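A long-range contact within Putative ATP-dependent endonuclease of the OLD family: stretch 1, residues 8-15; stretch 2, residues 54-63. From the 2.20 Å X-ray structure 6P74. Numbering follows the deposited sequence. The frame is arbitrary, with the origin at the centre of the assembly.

Stretch 1 8-15: KNFRCLED
Stretch 2 (54-63) SFRIPQDFIN

The contact is a small backbone-to-backbone junction, in which a tight turn in residues 8-15 is pinned to an irregular segment, residues 54-63, by a single beta bridge and an Arg-Asp salt bridge, with a modest apolar fringe. It buries 414 Å² in total, and touching residues are at least 45 positions apart in sequence.

The first stretch folds back on itself through a type II' beta turn from Phe-10 to Leu-13. Arg-11, at phi/psi 53/-121, and Cys-12, at -82/-6, occupy its two central positions, and the turn is closed by Phe-10 N to Leu-13 O (3.1 Å) and Leu-13 N to Phe-10 O (2.9 Å). Just before it, Asn-9 has a left-handed backbone (75/22) and donates from its N to Glu-14 O at 2.9 Å. The second stretch contains no regular helix or strand. A cis peptide bond precedes Pro-58, which begins a type I turn ending at Phe-61; Phe-61 N reaches Pro-58 O at 2.9 Å, while Asp-60 N binds Arg-56 O at 2.8 Å. From Phe-61 (-84/148), the last residue of the turn, the chain runs on in an open conformation through Ile-62 (-51/136).

Phe-10 lies across from Phe-61, with their CA atoms 5.2 Å apart, and two hydrogen bonds flank the pair. Ile-62 N donates to Asn-9 O at 3.2 Å, with an angle of 149° at the hydrogen, and Arg-11 N donates to Asp-60 O at 2.7 Å and 161°. Their pattern sets the two backbones antiparallel at this point. The CA atoms of Arg-11 and Ile-62 are the nearest across the stretches, at 4.8 Å. CA-H...O contacts supplement the bridge: Phe-10 CA lies 3.6 Å from Asp-60 O, and Ile-62 CA lies 3.5 Å from Arg-11 O.

Arg-11 also uses its side chain. Its CA-to-CB bond points away from the second stretch, but an extended m, t, t conformation (chi1 to chi3) brings the guanidinium back to Asp-60. NE forms a salt bridge with Asp-60 OD1 at 2.9 Å, and NH2 makes a weak 3.1 Å hydrogen bond to the same OD1, which lies at the guanidinium edge, near its plane. Asp-60, buried and with chi1 m, has its other carboxylate oxygen engaged within its own segment: OD2 accepts from Arg-56 N at 2.8 Å. Its carboxylate thus ties the arginine to the local fold of the second stretch.

Van der Waals packing completes the interface. Phe-10, with chi1 t and chi2 62°, starts away from the second stretch, yet its ring end returns so that CE1 lies 3.9 Å from Asp-60 CB and 4.4 Å from CE2 of Phe-55 (chi1 m, chi2 86°). Ile-62, t at both chi1 and chi2, has 100 Å² covered by the first stretch, the largest share of any residue; its CD1 packs 3.8 Å from Glu-14 CB, and its CG2 lies 3.9 Å from Asn-9 OD1.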

# COMPACT_ATOMS: atom_id res chain seq x y z
N LYS A 8 17.47 -7.17 2.90
CA LYS A 8 18.19 -6.38 3.89
C LYS A 8 17.65 -4.97 3.86
O LYS A 8 17.71 -4.30 2.82
CB LYS A 8 19.70 -6.39 3.63
CG LYS A 8 20.34 -7.76 3.64
CD LYS A 8 21.86 -7.66 3.61
CE LYS A 8 22.51 -9.02 3.89
NZ LYS A 8 23.84 -8.90 4.57
N ASN A 9 17.11 -4.51 4.99
CA ASN A 9 16.78 -3.11 5.20
C ASN A 9 15.52 -2.66 4.47
O ASN A 9 15.33 -1.46 4.24
CB ASN A 9 17.97 -2.21 4.83
CG ASN A 9 19.17 -2.44 5.73
OD1 ASN A 9 19.03 -2.56 6.94
ND2 ASN A 9 20.36 -2.51 5.14
N PHE A 10 14.63 -3.59 4.11
CA PHE A 10 13.42 -3.26 3.36
C PHE A 10 12.21 -3.31 4.31
O PHE A 10 11.80 -4.38 4.75
CB PHE A 10 13.25 -4.21 2.18
CG PHE A 10 11.99 -3.99 1.41
CD1 PHE A 10 11.76 -2.77 0.78
CD2 PHE A 10 11.02 -4.98 1.33
CE1 PHE A 10 10.59 -2.54 0.08
CE2 PHE A 10 9.85 -4.77 0.63
CZ PHE A 10 9.64 -3.55 0.00
N ARG A 11 11.65 -2.13 4.60
CA ARG A 11 10.54 -2.00 5.54
C ARG A 11 10.88 -2.65 6.88
O ARG A 11 11.87 -2.27 7.52
CB ARG A 11 9.25 -2.56 4.94
CG ARG A 11 8.70 -1.65 3.84
CD ARG A 11 7.64 -2.32 2.98
NE ARG A 11 7.47 -1.62 1.70
CZ ARG A 11 6.49 -1.86 0.83
NH1 ARG A 11 5.57 -2.78 1.09
NH2 ARG A 11 6.43 -1.17 -0.31
N CYS A 12 10.09 -3.63 7.32
CA CYS A 12 10.36 -4.27 8.60
C CYS A 12 11.43 -5.36 8.51
O CYS A 12 11.83 -5.88 9.56
CB CYS A 12 9.07 -4.84 9.19
SG CYS A 12 8.16 -6.02 8.14
N LEU A 13 11.92 -5.70 7.31
CA LEU A 13 12.84 -6.82 7.13
C LEU A 13 14.27 -6.30 7.20
O LEU A 13 14.86 -5.89 6.20
CB LEU A 13 12.58 -7.53 5.80
CG LEU A 13 11.15 -8.02 5.56
CD1 LEU A 13 11.04 -8.73 4.22
CD2 LEU A 13 10.71 -8.94 6.69
N GLU A 14 14.85 -6.33 8.41
CA GLU A 14 16.22 -5.85 8.57
C GLU A 14 17.20 -6.77 7.86
O GLU A 14 18.05 -6.30 7.09
CB GLU A 14 16.57 -5.73 10.04
CG GLU A 14 18.04 -5.43 10.29
CD GLU A 14 18.29 -4.77 11.63
OE1 GLU A 14 19.11 -3.82 11.67
OE2 GLU A 14 17.69 -5.19 12.65
N ASP A 15 17.08 -8.07 8.08
CA ASP A 15 17.98 -9.05 7.46
C ASP A 15 17.15 -10.33 7.53
O ASP A 15 16.59 -10.65 8.59
CB ASP A 15 19.34 -9.03 8.15
CG ASP A 15 20.35 -9.95 7.47
OD1 ASP A 15 19.93 -10.86 6.74
OD2 ASP A 15 21.57 -9.75 7.67
N SER A 54 9.92 2.48 -8.26
CA SER A 54 9.35 1.32 -7.58
C SER A 54 9.32 1.49 -6.07
O SER A 54 8.54 0.81 -5.40
CB SER A 54 10.15 0.06 -7.94
OG SER A 54 10.16 -0.16 -9.33
N PHE A 55 10.15 2.37 -5.52
CA PHE A 55 10.30 2.51 -4.08
C PHE A 55 9.61 3.77 -3.58
O PHE A 55 9.45 4.75 -4.31
CB PHE A 55 11.78 2.56 -3.69
CG PHE A 55 12.50 1.26 -3.87
CD1 PHE A 55 13.06 0.92 -5.10
CD2 PHE A 55 12.65 0.37 -2.81
CE1 PHE A 55 13.74 -0.29 -5.27
CE2 PHE A 55 13.32 -0.83 -2.97
CZ PHE A 55 13.87 -1.16 -4.20
N ARG A 56 9.18 3.72 -2.32
CA ARG A 56 8.81 4.91 -1.57
C ARG A 56 9.99 5.31 -0.69
O ARG A 56 10.50 4.49 0.10
CB ARG A 56 7.54 4.66 -0.74
CG ARG A 56 6.36 4.09 -1.55
CD ARG A 56 5.07 4.00 -0.72
NE ARG A 56 4.07 4.98 -1.16
CZ ARG A 56 2.82 5.05 -0.70
NH1 ARG A 56 2.39 4.19 0.22
NH2 ARG A 56 1.99 5.99 -1.16
N ILE A 57 10.46 6.54 -0.84
CA ILE A 57 11.58 7.08 -0.07
C ILE A 57 11.04 8.19 0.82
O ILE A 57 10.59 9.22 0.31
CB ILE A 57 12.70 7.61 -0.98
CG1 ILE A 57 13.30 6.49 -1.82
CG2 ILE A 57 13.79 8.28 -0.15
CD1 ILE A 57 12.45 6.09 -2.99
N PRO A 58 11.12 8.05 2.16
CA PRO A 58 11.85 6.98 2.86
C PRO A 58 11.03 5.79 3.34
O PRO A 58 11.61 4.89 3.96
CB PRO A 58 12.44 7.73 4.06
CG PRO A 58 11.49 8.93 4.29
CD PRO A 58 10.55 9.02 3.11
N GLN A 59 9.72 5.78 3.07
CA GLN A 59 8.79 4.76 3.57
C GLN A 59 9.34 3.33 3.52
O GLN A 59 9.03 2.51 4.40
CB GLN A 59 7.47 4.83 2.79
CG GLN A 59 6.57 6.02 3.12
CD GLN A 59 6.63 7.15 2.08
OE1 GLN A 59 7.71 7.49 1.58
NE2 GLN A 59 5.48 7.73 1.75
N ASP A 60 10.13 3.00 2.50
CA ASP A 60 10.52 1.61 2.28
C ASP A 60 11.82 1.23 2.98
O ASP A 60 12.15 0.04 3.03
CB ASP A 60 10.63 1.33 0.78
CG ASP A 60 9.25 1.18 0.12
OD1 ASP A 60 8.25 1.03 0.86
OD2 ASP A 60 9.18 1.21 -1.13
N PHE A 61 12.55 2.19 3.53
CA PHE A 61 13.75 1.88 4.29
C PHE A 61 13.40 1.55 5.73
O PHE A 61 12.44 2.10 6.30
CB PHE A 61 14.71 3.07 4.29
CG PHE A 61 15.28 3.38 2.94
CD1 PHE A 61 14.55 4.12 2.02
CD2 PHE A 61 16.55 2.96 2.60
CE1 PHE A 61 15.08 4.42 0.77
CE2 PHE A 61 17.10 3.25 1.35
CZ PHE A 61 16.36 3.99 0.44
N ILE A 62 14.18 0.65 6.34
CA ILE A 62 14.05 0.41 7.78
C ILE A 62 14.10 1.74 8.52
O ILE A 62 14.95 2.59 8.25
CB ILE A 62 15.17 -0.51 8.30
CG1 ILE A 62 14.95 -0.87 9.74
CG2 ILE A 62 16.51 0.19 8.20
CD1 ILE A 62 15.84 -2.00 10.18
N ASN A 63 13.19 1.91 9.49
CA ASN A 63 13.14 3.11 10.34
C ASN A 63 13.09 4.40 9.52
O ASN A 63 13.39 5.49 10.04
CB ASN A 63 14.33 3.17 11.31
CG ASN A 63 14.68 1.82 11.90
OD1 ASN A 63 13.81 1.09 12.39
ND2 ASN A 63 15.97 1.47 11.87